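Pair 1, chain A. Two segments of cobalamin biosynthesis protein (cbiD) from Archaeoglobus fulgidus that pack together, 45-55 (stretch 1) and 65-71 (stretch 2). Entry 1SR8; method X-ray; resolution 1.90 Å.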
# COMPACT_ATOMS: atom_id res chain seq x y z
N GLY A 45 -5.31 -4.18 3.77
CA GLY A 45 -5.30 -5.52 3.19
C GLY A 45 -4.27 -6.39 3.87
O GLY A 45 -4.54 -7.56 4.18
N THR A 46 -3.09 -5.84 4.12
CA THR A 46 -2.04 -6.62 4.77
C THR A 46 -2.36 -6.84 6.25
O THR A 46 -2.04 -7.89 6.81
CB THR A 46 -0.69 -5.93 4.67
OG1 THR A 46 -0.28 -5.89 3.30
CG2 THR A 46 0.35 -6.67 5.49
N THR A 47 -3.00 -5.86 6.87
CA THR A 47 -3.36 -5.97 8.28
C THR A 47 -4.44 -7.03 8.42
O THR A 47 -4.43 -7.83 9.36
CB THR A 47 -3.85 -4.62 8.83
OG1 THR A 47 -2.82 -3.64 8.67
CG2 THR A 47 -4.20 -4.75 10.31
N ALA A 48 -5.37 -7.05 7.47
CA ALA A 48 -6.43 -8.05 7.48
C ALA A 48 -5.83 -9.44 7.33
O ALA A 48 -6.24 -10.40 8.01
CB ALA A 48 -7.43 -7.76 6.36
N SER A 49 -4.85 -9.56 6.43
CA SER A 49 -4.19 -10.84 6.19
C SER A 49 -3.51 -11.33 7.46
O SER A 49 -3.60 -12.51 7.81
CB SER A 49 -3.15 -10.71 5.08
OG SER A 49 -3.78 -10.47 3.83
N ALA A 50 -2.82 -10.42 8.14
CA ALA A 50 -2.12 -10.77 9.36
C ALA A 50 -3.10 -11.28 10.41
O ALA A 50 -2.83 -12.29 11.07
CB ALA A 50 -1.35 -9.56 9.90
N ALA A 51 -4.23 -10.60 10.55
CA ALA A 51 -5.25 -11.01 11.52
C ALA A 51 -5.74 -12.42 11.22
O ALA A 51 -5.82 -13.26 12.11
CB ALA A 51 -6.43 -10.03 11.51
N ALA A 52 -6.06 -12.68 9.96
CA ALA A 52 -6.55 -13.99 9.55
C ALA A 52 -5.52 -15.08 9.82
O ALA A 52 -5.84 -16.12 10.40
CB ALA A 52 -6.90 -13.98 8.08
N VAL A 53 -4.28 -14.85 9.39
CA VAL A 53 -3.22 -15.82 9.60
C VAL A 53 -2.96 -16.07 11.09
O VAL A 53 -2.77 -17.22 11.50
CB VAL A 53 -1.92 -15.35 8.93
CG1 VAL A 53 -0.78 -16.28 9.29
CG2 VAL A 53 -2.10 -15.31 7.42
N ALA A 54 -2.97 -15.02 11.90
CA ALA A 54 -2.74 -15.15 13.34
C ALA A 54 -3.86 -15.92 14.03
O ALA A 54 -3.62 -16.70 14.95
CB ALA A 54 -2.57 -13.78 13.97
N ALA A 55 -5.10 -15.71 13.61
CA ALA A 55 -6.22 -16.41 14.21
C ALA A 55 -6.10 -17.93 14.01
O ALA A 55 -6.34 -18.70 14.94
CB ALA A 55 -7.53 -15.89 13.62
N LYS A 65 3.51 -12.83 16.42
CA LYS A 65 3.92 -12.32 15.12
C LYS A 65 3.61 -13.37 14.06
O LYS A 65 3.64 -14.57 14.33
CB LYS A 65 5.43 -12.05 15.08
CG LYS A 65 5.90 -10.95 16.00
CD LYS A 65 7.44 -10.90 16.06
CE LYS A 65 7.94 -9.88 17.11
NZ LYS A 65 9.43 -9.90 17.26
N VAL A 66 3.29 -12.91 12.86
CA VAL A 66 3.02 -13.83 11.76
C VAL A 66 3.68 -13.24 10.53
O VAL A 66 4.00 -12.05 10.49
CB VAL A 66 1.50 -13.99 11.47
CG1 VAL A 66 0.77 -14.44 12.72
CG2 VAL A 66 0.93 -12.68 10.96
N LYS A 67 3.89 -14.07 9.53
CA LYS A 67 4.48 -13.60 8.30
C LYS A 67 3.40 -13.71 7.24
O LYS A 67 2.75 -14.75 7.12
CB LYS A 67 5.69 -14.47 7.94
CG LYS A 67 6.44 -14.01 6.70
CD LYS A 67 7.79 -14.72 6.58
CE LYS A 67 8.74 -14.30 7.72
NZ LYS A 67 8.25 -14.65 9.10
N VAL A 68 3.19 -12.64 6.49
CA VAL A 68 2.18 -12.68 5.43
C VAL A 68 2.78 -12.27 4.09
O VAL A 68 3.71 -11.45 4.03
CB VAL A 68 0.99 -11.75 5.76
CG1 VAL A 68 0.21 -12.29 6.93
CG2 VAL A 68 1.49 -10.36 6.07
N SER A 69 2.26 -12.86 3.02
CA SER A 69 2.74 -12.52 1.69
C SER A 69 2.00 -11.25 1.29
O SER A 69 0.96 -10.92 1.86
CB SER A 69 2.43 -13.66 0.71
OG SER A 69 1.05 -13.99 0.70
N THR A 70 2.56 -10.50 0.34
CA THR A 70 1.96 -9.25 -0.12
C THR A 70 1.90 -9.29 -1.63
O THR A 70 2.61 -10.08 -2.27
CB THR A 70 2.80 -8.02 0.27
OG1 THR A 70 4.10 -8.13 -0.32
CG2 THR A 70 2.95 -7.92 1.78
N PRO A 71 1.05 -8.44 -2.24
CA PRO A 71 0.93 -8.40 -3.70
C PRO A 71 2.28 -8.09 -4.36
O PRO A 71 2.56 -8.59 -5.45
CB PRO A 71 -0.11 -7.30 -3.93
CG PRO A 71 -0.97 -7.40 -2.71
CD PRO A 71 0.06 -7.54 -1.62

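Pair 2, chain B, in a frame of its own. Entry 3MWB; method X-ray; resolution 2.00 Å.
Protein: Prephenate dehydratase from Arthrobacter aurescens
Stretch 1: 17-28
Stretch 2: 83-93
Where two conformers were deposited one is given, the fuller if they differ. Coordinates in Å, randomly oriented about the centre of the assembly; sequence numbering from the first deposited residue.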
# COMPACT_ATOMS: atom_id res chain seq x y z
N THR B 17 -12.38 -42.83 -12.95
CA THR B 17 -11.32 -41.93 -12.48
C THR B 17 -11.62 -41.42 -11.07
O THR B 17 -12.72 -41.59 -10.54
CB THR B 17 -11.17 -40.69 -13.40
OG1 THR B 17 -12.46 -40.09 -13.59
CG2 THR B 17 -10.62 -41.11 -14.79
N PHE B 18 -10.62 -40.76 -10.47
CA PHE B 18 -10.83 -40.04 -9.23
C PHE B 18 -11.90 -38.94 -9.39
O PHE B 18 -12.68 -38.69 -8.48
CB PHE B 18 -9.50 -39.46 -8.72
CG PHE B 18 -8.61 -40.49 -8.14
CD1 PHE B 18 -7.80 -41.30 -8.96
CD2 PHE B 18 -8.62 -40.73 -6.76
CE1 PHE B 18 -6.99 -42.30 -8.41
CE2 PHE B 18 -7.81 -41.73 -6.20
CZ PHE B 18 -6.99 -42.50 -7.03
N THR B 19 -11.95 -38.33 -10.57
CA THR B 19 -12.99 -37.34 -10.85
C THR B 19 -14.41 -37.91 -10.71
O THR B 19 -15.24 -37.32 -10.03
CB THR B 19 -12.78 -36.66 -12.21
OG1 THR B 19 -11.40 -36.28 -12.34
CG2 THR B 19 -13.64 -35.42 -12.34
N GLU B 20 -14.68 -39.05 -11.34
CA GLU B 20 -16.01 -39.66 -11.19
C GLU B 20 -16.32 -39.96 -9.72
O GLU B 20 -17.38 -39.61 -9.21
CB GLU B 20 -16.17 -40.92 -12.03
CG GLU B 20 -17.53 -41.58 -11.77
CD GLU B 20 -18.00 -42.51 -12.88
OE1 GLU B 20 -17.23 -43.42 -13.30
OE2 GLU B 20 -19.16 -42.34 -13.29
N ALA B 21 -15.36 -40.61 -9.04
CA ALA B 21 -15.49 -40.91 -7.61
C ALA B 21 -15.93 -39.70 -6.81
O ALA B 21 -16.75 -39.82 -5.91
CB ALA B 21 -14.17 -41.49 -7.06
N ALA B 22 -15.41 -38.53 -7.17
CA ALA B 22 -15.75 -37.25 -6.53
C ALA B 22 -17.17 -36.77 -6.84
O ALA B 22 -17.87 -36.31 -5.95
CB ALA B 22 -14.74 -36.18 -6.94
N LEU B 23 -17.57 -36.85 -8.10
CA LEU B 23 -18.96 -36.57 -8.48
C LEU B 23 -19.90 -37.47 -7.69
O LEU B 23 -20.96 -37.04 -7.25
CB LEU B 23 -19.17 -36.82 -9.98
CG LEU B 23 -20.56 -36.54 -10.56
CD1 LEU B 23 -21.08 -35.15 -10.15
CD2 LEU B 23 -20.52 -36.70 -12.08
N MSE B 24 -19.48 -38.72 -7.52
CA MSE B 24 -20.29 -39.75 -6.85
C MSE B 24 -20.65 -39.39 -5.41
O MSE B 24 -21.62 -39.93 -4.86
CB MSE B 24 -19.57 -41.10 -6.90
CG MSE B 24 -19.75 -41.84 -8.21
SE MSE B 24 -21.63 -42.08 -8.61
CE MSE B 24 -22.19 -40.25 -8.36
N GLN B 25 -19.87 -38.48 -4.81
CA GLN B 25 -20.07 -38.04 -3.42
C GLN B 25 -21.08 -36.90 -3.27
O GLN B 25 -21.56 -36.62 -2.18
CB GLN B 25 -18.73 -37.66 -2.75
CG GLN B 25 -18.35 -36.16 -2.82
CD GLN B 25 -17.25 -35.76 -1.85
OE1 GLN B 25 -16.30 -36.49 -1.62
NE2 GLN B 25 -17.38 -34.57 -1.27
N VAL B 26 -21.39 -36.22 -4.38
CA VAL B 26 -22.37 -35.11 -4.36
C VAL B 26 -23.78 -35.66 -4.16
O VAL B 26 -24.16 -36.60 -4.85
CB VAL B 26 -22.34 -34.30 -5.68
CG1 VAL B 26 -23.23 -33.05 -5.57
CG2 VAL B 26 -20.91 -33.92 -6.03
N PRO B 27 -24.56 -35.08 -3.22
CA PRO B 27 -25.91 -35.63 -2.92
C PRO B 27 -26.77 -35.77 -4.18
O PRO B 27 -26.77 -34.87 -5.02
CB PRO B 27 -26.51 -34.59 -1.98
CG PRO B 27 -25.33 -33.94 -1.31
CD PRO B 27 -24.22 -33.94 -2.33
N GLY B 28 -27.48 -36.89 -4.31
CA GLY B 28 -28.33 -37.17 -5.47
C GLY B 28 -27.62 -37.65 -6.74
O GLY B 28 -28.28 -38.09 -7.69
N ILE B 83 -20.94 -23.82 -7.89
CA ILE B 83 -22.03 -23.99 -6.91
C ILE B 83 -21.64 -24.89 -5.72
O ILE B 83 -22.33 -24.92 -4.71
CB ILE B 83 -23.29 -24.53 -7.60
CG1 ILE B 83 -23.05 -25.95 -8.13
CG2 ILE B 83 -23.69 -23.60 -8.75
CD1 ILE B 83 -24.34 -26.59 -8.82
N ARG B 84 -20.54 -25.63 -5.87
CA ARG B 84 -20.07 -26.57 -4.86
C ARG B 84 -18.60 -26.84 -5.06
O ARG B 84 -18.11 -26.86 -6.19
CB ARG B 84 -20.81 -27.89 -4.95
CG ARG B 84 -20.36 -28.92 -3.90
CD ARG B 84 -21.09 -30.24 -4.08
NE ARG B 84 -22.49 -30.12 -3.73
CZ ARG B 84 -22.98 -30.36 -2.52
NH1 ARG B 84 -22.17 -30.75 -1.54
NH2 ARG B 84 -24.27 -30.21 -2.30
N GLU B 85 -17.91 -27.07 -3.95
CA GLU B 85 -16.54 -27.54 -4.03
C GLU B 85 -16.48 -28.85 -3.25
O GLU B 85 -17.28 -29.08 -2.36
CB GLU B 85 -15.57 -26.47 -3.51
CG GLU B 85 -15.62 -26.20 -2.02
CD GLU B 85 -14.34 -25.51 -1.50
OE1 GLU B 85 -13.48 -25.10 -2.32
OE2 GLU B 85 -14.21 -25.35 -0.28
N ALA B 86 -15.55 -29.72 -3.63
CA ALA B 86 -15.30 -30.98 -2.92
C ALA B 86 -13.81 -31.19 -2.67
O ALA B 86 -12.97 -30.90 -3.53
CB ALA B 86 -15.87 -32.13 -3.69
N LEU B 87 -13.50 -31.71 -1.49
CA LEU B 87 -12.13 -32.06 -1.16
C LEU B 87 -12.13 -33.56 -0.90
O LEU B 87 -12.60 -33.99 0.16
CB LEU B 87 -11.65 -31.30 0.07
CG LEU B 87 -11.09 -29.91 -0.15
CD1 LEU B 87 -10.99 -29.15 1.18
CD2 LEU B 87 -9.73 -29.97 -0.85
N VAL B 88 -11.63 -34.32 -1.87
CA VAL B 88 -11.72 -35.78 -1.85
C VAL B 88 -10.37 -36.44 -1.55
O VAL B 88 -9.46 -36.34 -2.36
CB VAL B 88 -12.27 -36.35 -3.19
CG1 VAL B 88 -12.39 -37.88 -3.13
CG2 VAL B 88 -13.62 -35.69 -3.54
N PRO B 89 -10.25 -37.13 -0.39
CA PRO B 89 -9.05 -37.91 -0.01
C PRO B 89 -8.65 -38.92 -1.10
O PRO B 89 -9.51 -39.60 -1.67
CB PRO B 89 -9.48 -38.63 1.28
CG PRO B 89 -10.52 -37.72 1.88
CD PRO B 89 -11.26 -37.12 0.69
N ILE B 90 -7.35 -38.96 -1.40
CA ILE B 90 -6.83 -39.80 -2.46
C ILE B 90 -6.31 -41.10 -1.83
O ILE B 90 -5.49 -41.06 -0.92
CB ILE B 90 -5.69 -39.10 -3.24
CG1 ILE B 90 -6.20 -37.81 -3.92
CG2 ILE B 90 -5.08 -40.05 -4.28
CD1 ILE B 90 -5.08 -36.84 -4.32
N THR B 91 -6.81 -42.23 -2.33
CA THR B 91 -6.37 -43.54 -1.92
C THR B 91 -6.01 -44.32 -3.18
O THR B 91 -6.79 -44.37 -4.13
CB THR B 91 -7.52 -44.25 -1.16
OG1 THR B 91 -7.81 -43.52 0.03
CG2 THR B 91 -7.14 -45.68 -0.78
N PHE B 92 -4.83 -44.92 -3.21
CA PHE B 92 -4.41 -45.65 -4.40
C PHE B 92 -4.46 -47.16 -4.16
O PHE B 92 -4.05 -47.64 -3.11
CB PHE B 92 -3.00 -45.27 -4.82
CG PHE B 92 -2.87 -43.88 -5.34
CD1 PHE B 92 -3.33 -43.54 -6.62
CD2 PHE B 92 -2.23 -42.90 -4.58
CE1 PHE B 92 -3.19 -42.23 -7.11
CE2 PHE B 92 -2.07 -41.59 -5.08
CZ PHE B 92 -2.54 -41.26 -6.34
N VAL B 93 -4.95 -47.91 -5.14
CA VAL B 93 -4.87 -49.36 -5.12
C VAL B 93 -4.01 -49.85 -6.29
O VAL B 93 -3.97 -49.22 -7.36
CB VAL B 93 -6.25 -50.05 -5.13
CG1 VAL B 93 -7.06 -49.69 -3.89
CG2 VAL B 93 -7.03 -49.73 -6.39
O HOH W 1 -15.60 -32.35 0.15

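What backbone arrangement do the two pairs share? In each, a helical segment lies across an extended strand, and 14 central residues superpose with an RMSD of 1.0 Å. In pair 1 the helix and strand axes approach to 8.2 Å, with their N-to-C directions 120° apart. The backbone register at the middle is alike: the CA atoms of A:Ala50 and A:Val68 are 6.1 Å apart, and those of their counterparts B:Ala22 and B:Val88 are 6.3 Å apart. No hydrogen bond joins the two stretches directly in either pair.

Which matched positions keep the same solution? At the centre, an alanine on the helix meets a valine on the strand in both proteins. The approach differs in detail: A:Ala50 points sideways, with CA 3.7 Å and CB 4.3 Å from A:Val68 CG1, whereas B:Ala22 points toward the strand, with CB 3.6 Å from B:Val88 CG2. The valines adopt different rotamers, m for A:Val68 and t for B:Val88, yet their side-chain centres superpose within 0.5 Å.

How is the space around A:Val53 and its counterpart B:Gln25 filled? Pair 1 uses hydrocarbon on both sides, with A:Val53 CG1 3.9 Å from A:Val66 CB and A:Val53 CG2 3.8 Å from A:Val68 CG1. In pair 2 the longer B:Gln25 faces the smaller B:Ala86, which matches A:Val66; its NE2 lies 3.8 Å from B:Ala86 CB and its OE1 3.4 Å from B:Val88 CG2. The amide also serves a polar role: water 1 accepts hydrogen bonds from B:Gln25 NE2 at 3.2 Å and B:Leu87 N at 2.7 Å, thereby bridging the stretches.

What happens at the matched positions A:Thr46 and B:Phe18? A:Thr46 has more area covered than any other helix residue of pair 1, 46 Å², its CG2 3.9 Å from A:Val68 CG2 and its OG1 4.1 Å from A:Thr70 CG2. The much larger B:Phe18 has about twice that covered, 91 Å², and reaches farther along the other stretch: its CE2 is 3.7 Å from B:Ile90 CG2, the counterpart of A:Thr70, and its CZ is 3.8 Å from B:Phe92 CE1. The two phenylalanine rings meet obliquely, while B:Thr91 O approaches the edge of the B:Phe18 ring, 3.5 Å from CZ.

What does the backbone do at A:Ala54 and its counterpart B:Val26? A:Ala54 lies within a continuing helix, its CB 3.6 Å from A:Val66 CG1, whereas B:Val26 closes a type I turn begun at B:Leu23. Within pair 2, B:Val26 and B:Pro27 lie over one face of the B:Arg84 guanidinium, with B:Val26 CG1 3.5 Å from B:Arg84 NE and B:Pro27 CD 3.7 Å from B:Arg84 NH2.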